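Local coordinates for protein RpfR (Cronobacter turicensis, PDB 6DGG) that is of unspecified function but folds as a PAS domain and holds lauric acid in a pocket between its helices and its antiparallel sheet, at residues His16-Phe22 and Val37-Phe43; Phe46-Glu51 and Glu72-Lys76; Arg82-Asn88 and Cys104-Thr110. All blocks are in the same frame, centred on the assembly; numbering follows the deposited sequence. Where two conformers were deposited one is given.

Contact 1 of 3, residues His16-Phe22 and Val37-Phe43; sequences HGNIQRF and VIGQNVF. With DAO (lauric acid), chain B.
Val42 N donates to Gly17 O over 2.8 Å in a nearly straight bond (167° at the hydrogen), the first of three backbone bonds that lay residues 39-42 along residues 17-19. Ile19 supplies the other two: its N gives a hydrogen to Gln40 O at 2.9 Å, and its O receives one at 2.8 Å from Gly39 N, presented by a type II turn from Val37 to Gln40. Between these bonds the backbones of Asn18 and Asn41 form a single bridge, and their side chains meet as well. With CG anti to the backbone N (chi1 -170°), the amide of Asn41 swings back across the neighbouring segment, where ND2 donates to Asn18 OD1 at 3.3 Å. The two amide planes are 86° apart, and ND2 stands above the Asn18 carbonyl plane. The same ND2 makes a weak bond to His16 O at 2.8 Å. Asn41 OD1 serves the helix instead: as N-cap of helix 42-46 it accepts a weak bond from Phe43 N and another bond from Thr44 N.

The apolar side chains pack alongside: Val37 CG2 sits over one face of the Phe22 ring, 3.7 Å from its centroid, a CH-pi contact. Ile19 CG1 packs on Val42 CB at 4.0 Å, while Val42 CG2 turns to lauric acid, 3.7 Å from its C7. Backbone amides thus pin the approach to helix 42-46 against the loop leading into edge strand 19-22 of the PAS domain, leaving Val42 to line the pocket beside the ligand's hydrocarbon chain.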
loop_
_atom_site.group_PDB
_atom_site.type_symbol
_atom_site.label_atom_id
_atom_site.label_comp_id
_atom_site.label_asym_id
_atom_site.label_seq_id
_atom_site.Cartn_x
_atom_site.Cartn_y
_atom_site.Cartn_z
ATOM N N HIS A 16 10.145 -1.637 -6.276
ATOM C CA HIS A 16 10.912 -1.497 -5.044
ATOM C C HIS A 16 10.043 -1.167 -3.842
ATOM O O HIS A 16 10.565 -1.042 -2.727
ATOM C CB HIS A 16 11.950 -0.396 -5.231
ATOM C CG HIS A 16 12.724 -0.527 -6.497
ATOM N ND1 HIS A 16 13.622 -1.547 -6.709
ATOM C CD2 HIS A 16 12.713 0.211 -7.631
ATOM C CE1 HIS A 16 14.156 -1.417 -7.910
ATOM N NE2 HIS A 16 13.617 -0.361 -8.492
ATOM N N GLY A 17 8.735 -1.031 -4.034
ATOM C CA GLY A 17 7.878 -0.546 -2.981
ATOM C C GLY A 17 7.889 0.952 -2.807
ATOM O O GLY A 17 7.332 1.450 -1.825
ATOM N N ASN A 18 8.500 1.689 -3.730
ATOM C CA ASN A 18 8.478 3.139 -3.649
ATOM C C ASN A 18 7.162 3.689 -4.187
ATOM O O ASN A 18 6.614 3.206 -5.187
ATOM C CB ASN A 18 9.690 3.726 -4.359
ATOM C CG ASN A 18 10.982 3.355 -3.657
ATOM O OD1 ASN A 18 10.973 3.047 -2.460
ATOM N ND2 ASN A 18 12.080 3.353 -4.388
ATOM N N ILE A 19 6.645 4.686 -3.488
ATOM C CA ILE A 19 5.262 5.120 -3.652
ATOM C C ILE A 19 5.169 6.085 -4.826
ATOM O O ILE A 19 5.942 7.046 -4.934
ATOM C CB ILE A 19 4.754 5.771 -2.356
ATOM C CG1 ILE A 19 4.688 4.728 -1.237
ATOM C CG2 ILE A 19 3.377 6.437 -2.571
ATOM C CD1 ILE A 19 4.601 5.308 0.155
ATOM N N GLN A 20 4.191 5.846 -5.690
ATOM C CA GLN A 20 3.931 6.678 -6.852
ATOM C C GLN A 20 2.682 7.533 -6.708
ATOM O O GLN A 20 2.653 8.660 -7.218
ATOM C CB GLN A 20 3.819 5.785 -8.088
ATOM C CG GLN A 20 4.948 4.766 -8.184
ATOM C CD GLN A 20 6.318 5.412 -8.335
ATOM O OE1 GLN A 20 6.480 6.376 -9.084
ATOM N NE2 GLN A 20 7.308 4.890 -7.611
ATOM N N ARG A 21 1.648 7.006 -6.051
ATOM C CA ARG A 21 0.425 7.728 -5.721
ATOM C C ARG A 21 -0.081 7.202 -4.383
ATOM O O ARG A 21 0.186 6.055 -4.001
ATOM C CB ARG A 21 -0.672 7.547 -6.784
ATOM C CG ARG A 21 -0.391 8.185 -8.140
ATOM C CD ARG A 21 -1.609 8.965 -8.635
ATOM N NE ARG A 21 -1.817 10.167 -7.829
ATOM C CZ ARG A 21 -2.664 11.147 -8.129
ATOM N NH1 ARG A 21 -3.407 11.088 -9.225
ATOM N NH2 ARG A 21 -2.758 12.191 -7.323
ATOM N N PHE A 22 -0.849 8.045 -3.694
ATOM C CA PHE A 22 -1.220 7.824 -2.296
ATOM C C PHE A 22 -2.454 8.686 -2.079
ATOM O O PHE A 22 -2.357 9.917 -2.115
ATOM C CB PHE A 22 -0.047 8.298 -1.442
ATOM C CG PHE A 22 -0.132 8.015 0.038
ATOM C CD1 PHE A 22 0.262 6.782 0.550
ATOM C CD2 PHE A 22 -0.459 9.025 0.933
ATOM C CE1 PHE A 22 0.260 6.539 1.919
ATOM C CE2 PHE A 22 -0.459 8.790 2.314
ATOM C CZ PHE A 22 -0.093 7.543 2.802
ATOM N N VAL A 37 5.176 11.526 0.608
ATOM C CA VAL A 37 5.501 10.106 0.571
ATOM C C VAL A 37 5.866 9.606 -0.816
ATOM O O VAL A 37 6.387 8.489 -0.932
ATOM C CB VAL A 37 4.395 9.236 1.211
ATOM C CG1 VAL A 37 4.176 9.662 2.657
ATOM C CG2 VAL A 37 3.092 9.321 0.437
ATOM N N ILE A 38 5.636 10.383 -1.872
ATOM C CA ILE A 38 6.040 9.891 -3.183
ATOM C C ILE A 38 7.553 9.703 -3.207
ATOM O O ILE A 38 8.324 10.528 -2.688
ATOM C CB ILE A 38 5.494 10.752 -4.337
ATOM C CG1 ILE A 38 5.823 12.233 -4.155
ATOM C CG2 ILE A 38 3.980 10.530 -4.458
ATOM C CD1 ILE A 38 5.331 13.123 -5.327
ATOM N N GLY A 39 7.985 8.580 -3.785
ATOM C CA GLY A 39 9.381 8.198 -3.789
ATOM C C GLY A 39 9.855 7.505 -2.530
ATOM O O GLY A 39 10.978 6.986 -2.519
ATOM N N GLN A 40 9.050 7.486 -1.474
ATOM C CA GLN A 40 9.420 6.849 -0.220
ATOM C C GLN A 40 9.017 5.382 -0.247
ATOM O O GLN A 40 8.099 4.978 -0.965
ATOM C CB GLN A 40 8.724 7.534 0.960
ATOM C CG GLN A 40 9.036 9.003 1.105
ATOM C CD GLN A 40 10.446 9.270 1.571
ATOM O OE1 GLN A 40 11.184 8.354 1.937
ATOM N NE2 GLN A 40 10.826 10.541 1.578
ATOM N N ASN A 41 9.691 4.589 0.580
ATOM C CA ASN A 41 9.477 3.148 0.601
ATOM C C ASN A 41 8.315 2.774 1.515
ATOM O O ASN A 41 8.338 3.057 2.719
ATOM C CB ASN A 41 10.731 2.398 1.028
ATOM C CG ASN A 41 10.579 0.925 0.818
ATOM O OD1 ASN A 41 10.182 0.198 1.727
ATOM N ND2 ASN A 41 10.824 0.476 -0.405
ATOM N N VAL A 42 7.331 2.078 0.948
ATOM C CA VAL A 42 6.106 1.775 1.674
ATOM C C VAL A 42 6.359 0.787 2.809
ATOM O O VAL A 42 5.703 0.856 3.860
ATOM C CB VAL A 42 5.047 1.273 0.671
ATOM C CG1 VAL A 42 5.311 -0.164 0.239
ATOM C CG2 VAL A 42 3.671 1.423 1.243
ATOM N N PHE A 43 7.292 -0.150 2.625
ATOM C CA PHE A 43 7.521 -1.184 3.627
ATOM C C PHE A 43 8.132 -0.596 4.891
ATOM O O PHE A 43 7.663 -0.858 6.006
ATOM C CB PHE A 43 8.441 -2.272 3.071
ATOM C CG PHE A 43 8.053 -2.767 1.709
ATOM C CD1 PHE A 43 6.813 -3.337 1.485
ATOM C CD2 PHE A 43 8.945 -2.669 0.651
ATOM C CE1 PHE A 43 6.467 -3.799 0.223
ATOM C CE2 PHE A 43 8.607 -3.135 -0.604
ATOM C CZ PHE A 43 7.366 -3.693 -0.821
HETATM O O1 DAO B . 2.195 -7.494 1.048
HETATM O O2 DAO B . 1.631 -8.404 -0.845
HETATM C C1 DAO B . 1.891 -7.369 -0.166
HETATM C C2 DAO B . 1.875 -5.960 -0.783
HETATM C C3 DAO B . 1.120 -4.953 0.111
HETATM C C4 DAO B . 1.371 -3.474 -0.255
HETATM C C5 DAO B . 0.471 -2.563 0.603
HETATM C C6 DAO B . 0.691 -1.037 0.460
HETATM C C7 DAO B . 0.561 -0.385 1.861
HETATM C C8 DAO B . -0.003 1.043 1.893
HETATM C C9 DAO B . -0.248 1.431 3.360
HETATM C C10 DAO B . -0.435 2.936 3.603
HETATM C C11 DAO B . -1.892 3.390 3.476
HETATM C C12 DAO B . -2.679 3.112 4.759
#

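Contact 2 of 3, residues Phe46-Glu51 and Glu72-Lys76; sequences FMSPAE and ERWIK. With DAO (lauric acid), chain B.
The guanidinium of Arg73 has Glu51 O over one face, offset toward the rim, and both Glu51 OE1 and O1 of lauric acid at its edge, in its plane. Its NH2 donates to lauric acid O1 at 2.6 Å, whereas the other two nitrogens turn to the carboxylate of Glu51: NH1 reaches OE2 at 3.2 Å as a salt bridge, and NE makes a weak bond to OE1, also 3.2 Å. The carboxylate is not coplanar with the guanidinium, the planes lying 70° apart, and NH1 meets OE2 from above the carboxylate plane. Bends at chi2 (96°) and chi3 (-81°) fold the arginine back so that it can serve both acids. A second flat group, the Phe46 ring, carries lauric acid C10 over one face, with CD2 3.9 Å from that carbon.

Glu51 OE1 has further work, since its anti lone pair takes the backbone N-H of Trp74 at 2.8 Å and a water joins it to Glu72 O. Farther along the strand, Lys76 N donates almost straight to Phe46 O at 2.8 Å, and another water links Ser48 N with Trp74 O. Ser48 is the N-cap of helix 49-65, its OG accepting from Glu51 N. Between the two polar ends, the extended Met47 chain brings CE to within 3.9 Å of Arg73 CG and 4.0 Å of Ile75 CD1.

The helix start is therefore fastened to edge strand 69-77 of the PAS sheet. Glu51, a second-shell residue, probably helps fix the rotation of Arg73: by holding NE and NH1 it leaves NH2 directed at O1. Its carboxylate probably offsets part of the Arg73 charge beside the ligand's carboxyl group, while Tyr69, Ser55 and Asn58 complete the polar grip on lauric acid.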
loop_
_atom_site.group_PDB
_atom_site.type_symbol
_atom_site.label_atom_id
_atom_site.label_comp_id
_atom_site.label_asym_id
_atom_site.label_seq_id
_atom_site.Cartn_x
_atom_site.Cartn_y
_atom_site.Cartn_z
ATOM N N PHE A 46 5.532 2.059 6.617
ATOM C CA PHE A 46 4.194 1.725 7.110
ATOM C C PHE A 46 4.053 0.316 7.672
ATOM O O PHE A 46 2.925 -0.097 7.987
ATOM C CB PHE A 46 3.132 1.945 6.024
ATOM C CG PHE A 46 3.018 3.363 5.572
ATOM C CD1 PHE A 46 2.647 4.356 6.461
ATOM C CD2 PHE A 46 3.297 3.714 4.255
ATOM C CE1 PHE A 46 2.534 5.670 6.043
ATOM C CE2 PHE A 46 3.190 5.017 3.833
ATOM C CZ PHE A 46 2.813 6.004 4.730
ATOM N N MET A 47 5.140 -0.438 7.820
ATOM C CA MET A 47 5.020 -1.807 8.285
ATOM C C MET A 47 6.060 -2.119 9.350
ATOM O O MET A 47 7.167 -1.569 9.362
ATOM C CB MET A 47 5.156 -2.810 7.132
ATOM C CG MET A 47 4.186 -2.578 5.989
ATOM S SD MET A 47 4.400 -3.799 4.689
ATOM C CE MET A 47 3.354 -3.086 3.425
ATOM N N SER A 48 5.680 -3.018 10.249
ATOM C CA SER A 48 6.611 -3.591 11.196
ATOM C C SER A 48 7.666 -4.395 10.441
ATOM O O SER A 48 7.470 -4.751 9.278
ATOM C CB SER A 48 5.861 -4.535 12.128
ATOM O OG SER A 48 5.393 -5.648 11.387
ATOM N N PRO A 49 8.800 -4.702 11.080
ATOM C CA PRO A 49 9.832 -5.453 10.355
ATOM C C PRO A 49 9.328 -6.767 9.792
ATOM O O PRO A 49 9.651 -7.108 8.645
ATOM C CB PRO A 49 10.937 -5.633 11.401
ATOM C CG PRO A 49 10.796 -4.428 12.276
ATOM C CD PRO A 49 9.303 -4.194 12.368
ATOM N N ALA A 50 8.527 -7.505 10.563
ATOM C CA ALA A 50 8.039 -8.797 10.091
ATOM C C ALA A 50 7.108 -8.633 8.901
ATOM O O ALA A 50 7.181 -9.406 7.936
ATOM C CB ALA A 50 7.313 -9.524 11.221
ATOM N N GLU A 51 6.206 -7.656 8.959
ATOM C CA GLU A 51 5.296 -7.437 7.842
ATOM C C GLU A 51 6.047 -6.919 6.627
ATOM O O GLU A 51 5.766 -7.337 5.497
ATOM C CB GLU A 51 4.184 -6.467 8.253
ATOM C CG GLU A 51 3.143 -7.077 9.159
ATOM C CD GLU A 51 2.327 -8.124 8.447
ATOM O OE1 GLU A 51 1.188 -7.826 8.067
ATOM O OE2 GLU A 51 2.833 -9.249 8.246
ATOM N N GLU A 72 -3.621 -9.879 3.297
ATOM C CA GLU A 72 -3.905 -9.106 4.499
ATOM C C GLU A 72 -2.591 -8.646 5.117
ATOM O O GLU A 72 -1.643 -9.436 5.259
ATOM C CB GLU A 72 -4.738 -9.913 5.504
ATOM C CG GLU A 72 -6.093 -10.358 4.960
ATOM C CD GLU A 72 -6.940 -11.128 5.956
ATOM O OE1 GLU A 72 -6.628 -11.107 7.166
ATOM O OE2 GLU A 72 -7.923 -11.755 5.513
ATOM N N ARG A 73 -2.528 -7.362 5.462
ATOM C CA ARG A 73 -1.302 -6.746 5.946
ATOM C C ARG A 73 -1.647 -5.849 7.121
ATOM O O ARG A 73 -2.563 -5.026 7.027
ATOM C CB ARG A 73 -0.679 -5.899 4.822
ATOM C CG ARG A 73 0.786 -5.576 4.930
ATOM C CD ARG A 73 1.597 -6.557 4.119
ATOM N NE ARG A 73 1.762 -7.773 4.883
ATOM C CZ ARG A 73 2.079 -8.962 4.387
ATOM N NH1 ARG A 73 2.217 -9.983 5.212
ATOM N NH2 ARG A 73 2.248 -9.146 3.093
ATOM N N TRP A 74 -0.926 -6.008 8.224
ATOM C CA TRP A 74 -1.028 -5.063 9.326
ATOM C C TRP A 74 -0.221 -3.826 8.958
ATOM O O TRP A 74 0.940 -3.939 8.549
ATOM C CB TRP A 74 -0.490 -5.676 10.618
ATOM C CG TRP A 74 -1.445 -6.631 11.287
ATOM C CD1 TRP A 74 -1.384 -7.997 11.281
ATOM C CD2 TRP A 74 -2.600 -6.287 12.069
ATOM N NE1 TRP A 74 -2.435 -8.520 12.001
ATOM C CE2 TRP A 74 -3.188 -7.491 12.503
ATOM C CE3 TRP A 74 -3.185 -5.079 12.457
ATOM C CZ2 TRP A 74 -4.333 -7.517 13.293
ATOM C CZ3 TRP A 74 -4.318 -5.109 13.237
ATOM C CH2 TRP A 74 -4.881 -6.317 13.649
ATOM N N ILE A 75 -0.824 -2.648 9.130
ATOM C CA ILE A 75 -0.277 -1.381 8.654
ATOM C C ILE A 75 -0.231 -0.396 9.812
ATOM O O ILE A 75 -1.200 -0.275 10.572
ATOM C CB ILE A 75 -1.141 -0.790 7.515
ATOM C CG1 ILE A 75 -1.159 -1.710 6.286
ATOM C CG2 ILE A 75 -0.686 0.612 7.141
ATOM C CD1 ILE A 75 0.182 -1.959 5.661
ATOM N N LYS A 76 0.887 0.325 9.931
ATOM C CA LYS A 76 1.055 1.349 10.955
ATOM C C LYS A 76 0.287 2.605 10.547
ATOM O O LYS A 76 0.583 3.213 9.510
ATOM C CB LYS A 76 2.540 1.674 11.118
ATOM C CG LYS A 76 3.385 0.484 11.551
ATOM C CD LYS A 76 4.883 0.813 11.600
ATOM C CE LYS A 76 5.229 1.819 12.692
ATOM N NZ LYS A 76 6.700 2.090 12.759
HETATM O O1 DAO B . 2.195 -7.494 1.048
HETATM O O2 DAO B . 1.631 -8.404 -0.845
HETATM C C1 DAO B . 1.891 -7.369 -0.166
HETATM C C2 DAO B . 1.875 -5.960 -0.783
HETATM C C3 DAO B . 1.120 -4.953 0.111
HETATM C C4 DAO B . 1.371 -3.474 -0.255
HETATM C C5 DAO B . 0.471 -2.563 0.603
HETATM C C6 DAO B . 0.691 -1.037 0.460
HETATM C C7 DAO B . 0.561 -0.385 1.861
HETATM C C8 DAO B . -0.003 1.043 1.893
HETATM C C9 DAO B . -0.248 1.431 3.360
HETATM C C10 DAO B . -0.435 2.936 3.603
HETATM C C11 DAO B . -1.892 3.390 3.476
HETATM C C12 DAO B . -2.679 3.112 4.759
HETATM O O HOH W 1 2.812 -3.378 10.495
HETATM O O HOH W 2 -0.336 -10.163 7.977
#

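Contact 3 of 3, residues Arg82-Asn88 and Cys104-Thr110; sequences RLFLFRN and CSGTDIT. With DAO (lauric acid), chain B.
Strands 82-88 and 104-108 run antiparallel, their axes 157° apart in direction and 4.4 Å apart at closest, as arms of a beta hairpin in the PAS-domain sheet. Leu85 with Thr107 and Arg87 with Ser105 are the hydrogen-bonded pairs; Phe84 with Asp108, Phe86 with Gly106 and Asn88 with Cys104 are the non-hydrogen-bonded ones.

On the face of Leu85 and Thr107, Arg87 stretches out from CG to NE and grips Thr107 OG1 end-on, with NH1 at 2.9 Å and NH2 at 2.8 Å, both in the guanidinium plane. NH1 also donates to Ser105 O, which Arg87 N reaches from the opposite face of the carbonyl. Leu85 CD2 lies over the centre of this guanidinium.

At the open end, Arg82 holds Asp108 OD2 side-on through NE (3.1 Å) and NH2 (2.9 Å), in a salt bridge whose two planes are 87° apart; Tyr29 OH is another partner of that oxygen. Asp108 OD1 accepts from Thr110 N, an Asx turn, and from Thr110 OG1, which itself accepts from Leu83 N.

The face bearing Phe84 and Phe86 looks into the pocket, where lauric acid C5 rests 3.6 Å above the centre of the Phe86 ring.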
loop_
_atom_site.group_PDB
_atom_site.type_symbol
_atom_site.label_atom_id
_atom_site.label_comp_id
_atom_site.label_asym_id
_atom_site.label_seq_id
_atom_site.Cartn_x
_atom_site.Cartn_y
_atom_site.Cartn_z
ATOM N N ARG A 82 -3.480 -1.231 12.040
ATOM C CA ARG A 82 -4.779 -1.625 11.525
ATOM C C ARG A 82 -4.561 -2.654 10.428
ATOM O O ARG A 82 -3.570 -2.606 9.705
ATOM C CB ARG A 82 -5.514 -0.411 10.949
ATOM C CG ARG A 82 -5.757 0.692 11.968
ATOM C CD ARG A 82 -6.894 0.359 12.903
ATOM N NE ARG A 82 -8.178 0.495 12.230
ATOM C CZ ARG A 82 -9.354 0.427 12.844
ATOM N NH1 ARG A 82 -9.420 0.232 14.155
ATOM N NH2 ARG A 82 -10.468 0.557 12.146
ATOM N N LEU A 83 -5.486 -3.600 10.311
ATOM C CA LEU A 83 -5.362 -4.670 9.334
ATOM C C LEU A 83 -6.099 -4.280 8.062
ATOM O O LEU A 83 -7.258 -3.866 8.116
ATOM C CB LEU A 83 -5.922 -5.974 9.908
ATOM C CG LEU A 83 -5.715 -7.222 9.048
ATOM C CD1 LEU A 83 -4.243 -7.560 8.887
ATOM C CD2 LEU A 83 -6.463 -8.407 9.634
ATOM N N PHE A 84 -5.438 -4.430 6.919
ATOM C CA PHE A 84 -6.024 -4.101 5.629
ATOM C C PHE A 84 -6.010 -5.315 4.722
ATOM O O PHE A 84 -5.047 -6.085 4.712
ATOM C CB PHE A 84 -5.227 -2.998 4.931
ATOM C CG PHE A 84 -5.449 -1.648 5.514
ATOM C CD1 PHE A 84 -4.740 -1.236 6.625
ATOM C CD2 PHE A 84 -6.378 -0.784 4.957
ATOM C CE1 PHE A 84 -4.952 0.015 7.169
ATOM C CE2 PHE A 84 -6.594 0.470 5.505
ATOM C CZ PHE A 84 -5.885 0.862 6.613
ATOM N N LEU A 85 -7.080 -5.464 3.951
ATOM C CA LEU A 85 -7.098 -6.350 2.797
ATOM C C LEU A 85 -6.645 -5.528 1.607
ATOM O O LEU A 85 -7.267 -4.512 1.289
ATOM C CB LEU A 85 -8.510 -6.848 2.507
ATOM C CG LEU A 85 -8.667 -7.676 1.209
ATOM C CD1 LEU A 85 -8.212 -9.092 1.458
ATOM C CD2 LEU A 85 -10.084 -7.665 0.638
ATOM N N PHE A 86 -5.592 -5.976 0.942
ATOM C CA PHE A 86 -5.115 -5.330 -0.272
ATOM C C PHE A 86 -5.403 -6.222 -1.469
ATOM O O PHE A 86 -5.080 -7.418 -1.458
ATOM C CB PHE A 86 -3.628 -5.002 -0.170
ATOM C CG PHE A 86 -3.345 -3.791 0.650
ATOM C CD1 PHE A 86 -3.606 -2.527 0.146
ATOM C CD2 PHE A 86 -2.832 -3.901 1.931
ATOM C CE1 PHE A 86 -3.351 -1.402 0.907
ATOM C CE2 PHE A 86 -2.593 -2.769 2.690
ATOM C CZ PHE A 86 -2.850 -1.529 2.174
ATOM N N ARG A 87 -6.073 -5.648 -2.462
ATOM C CA ARG A 87 -6.292 -6.284 -3.748
ATOM C C ARG A 87 -5.241 -5.699 -4.686
ATOM O O ARG A 87 -5.264 -4.494 -4.960
ATOM C CB ARG A 87 -7.697 -5.966 -4.256
ATOM C CG ARG A 87 -8.828 -6.204 -3.247
ATOM C CD ARG A 87 -10.079 -5.424 -3.645
ATOM N NE ARG A 87 -11.144 -5.437 -2.634
ATOM C CZ ARG A 87 -11.148 -4.691 -1.533
ATOM N NH1 ARG A 87 -10.132 -3.878 -1.244
ATOM N NH2 ARG A 87 -12.173 -4.763 -0.702
ATOM N N ASN A 88 -4.329 -6.544 -5.172
ATOM C CA ASN A 88 -3.116 -6.092 -5.842
ATOM C C ASN A 88 -3.063 -6.592 -7.281
ATOM O O ASN A 88 -3.301 -7.773 -7.549
ATOM C CB ASN A 88 -1.895 -6.586 -5.065
ATOM C CG ASN A 88 -1.674 -5.810 -3.781
ATOM O OD1 ASN A 88 -2.408 -4.871 -3.463
ATOM N ND2 ASN A 88 -0.656 -6.198 -3.037
ATOM N N CYS A 104 -2.317 -1.066 -5.414
ATOM C CA CYS A 104 -2.749 -1.710 -4.178
ATOM C C CYS A 104 -4.045 -1.057 -3.716
ATOM O O CYS A 104 -4.062 0.125 -3.369
ATOM C CB CYS A 104 -1.676 -1.601 -3.099
ATOM S SG CYS A 104 -0.084 -2.259 -3.644
ATOM N N SER A 105 -5.123 -1.833 -3.693
ATOM C CA SER A 105 -6.459 -1.330 -3.394
ATOM C C SER A 105 -6.893 -1.918 -2.050
ATOM O O SER A 105 -7.288 -3.090 -1.976
ATOM C CB SER A 105 -7.404 -1.717 -4.529
ATOM O OG SER A 105 -8.750 -1.385 -4.248
ATOM N N GLY A 106 -6.836 -1.101 -1.002
ATOM C CA GLY A 106 -6.974 -1.573 0.371
ATOM C C GLY A 106 -8.279 -1.202 1.052
ATOM O O GLY A 106 -8.803 -0.101 0.870
ATOM N N THR A 107 -8.774 -2.136 1.861
ATOM C CA THR A 107 -9.909 -1.931 2.751
ATOM C C THR A 107 -9.449 -2.200 4.180
ATOM O O THR A 107 -8.765 -3.200 4.441
ATOM C CB THR A 107 -11.057 -2.889 2.398
ATOM O OG1 THR A 107 -11.465 -2.669 1.046
ATOM C CG2 THR A 107 -12.264 -2.691 3.322
ATOM N N ASP A 108 -9.810 -1.307 5.100
ATOM C CA ASP A 108 -9.547 -1.531 6.523
ATOM C C ASP A 108 -10.484 -2.628 7.032
ATOM O O ASP A 108 -11.702 -2.428 7.110
ATOM C CB ASP A 108 -9.744 -0.218 7.282
ATOM C CG ASP A 108 -9.439 -0.319 8.774
ATOM O OD1 ASP A 108 -9.282 -1.442 9.296
ATOM O OD2 ASP A 108 -9.388 0.753 9.428
ATOM N N ILE A 109 -9.922 -3.792 7.350
ATOM C CA ILE A 109 -10.695 -4.950 7.793
ATOM C C ILE A 109 -10.501 -5.227 9.286
ATOM O O ILE A 109 -10.823 -6.317 9.760
ATOM C CB ILE A 109 -10.420 -6.192 6.925
ATOM C CG1 ILE A 109 -8.970 -6.667 7.093
ATOM C CG2 ILE A 109 -10.718 -5.873 5.457
ATOM C CD1 ILE A 109 -8.702 -8.054 6.554
ATOM N N THR A 110 -9.993 -4.255 10.032
ATOM C CA THR A 110 -9.776 -4.435 11.462
ATOM C C THR A 110 -11.092 -4.705 12.156
ATOM O O THR A 110 -11.167 -5.575 13.031
ATOM C CB THR A 110 -9.163 -3.187 12.127
ATOM O OG1 THR A 110 -8.061 -2.701 11.348
ATOM C CG2 THR A 110 -8.669 -3.515 13.537
ATOM O OXT THR A 110 -12.088 -4.023 11.860
HETATM O O1 DAO B . 2.195 -7.494 1.048
HETATM O O2 DAO B . 1.631 -8.404 -0.845
HETATM C C1 DAO B . 1.891 -7.369 -0.166
HETATM C C2 DAO B . 1.875 -5.960 -0.783
HETATM C C3 DAO B . 1.120 -4.953 0.111
HETATM C C4 DAO B . 1.371 -3.474 -0.255
HETATM C C5 DAO B . 0.471 -2.563 0.603
HETATM C C6 DAO B . 0.691 -1.037 0.460
HETATM C C7 DAO B . 0.561 -0.385 1.861
HETATM C C8 DAO B . -0.003 1.043 1.893
HETATM C C9 DAO B . -0.248 1.431 3.360
HETATM C C10 DAO B . -0.435 2.936 3.603
HETATM C C11 DAO B . -1.892 3.390 3.476
HETATM C C12 DAO B . -2.679 3.112 4.759
#

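How the contacts relate
All three contacts mix buried and exposed residues, and each lends side chains to the lauric acid pocket. Contacts 1 and 2 fasten the segments around the starts of helices 42-46 and 49-65 to the outermost strands 19-22 and 69-77 or the loop beside them, whereas contact 3 lies within the sheet. Contact 1 relies on backbone bonds and asparagine amides; contact 2 adds a charged pair beside the ligand head; contact 3 combines strand pairing with arginine clamps away from the pocket. Contacts 2 and 3 are continuous, since strands 69-77 and 80-90 are neighbours, and Phe22 touches Phe46 between contacts 1 and 2. Contacts 1 and 3 lie on opposite sides of the chain's centre, without touching.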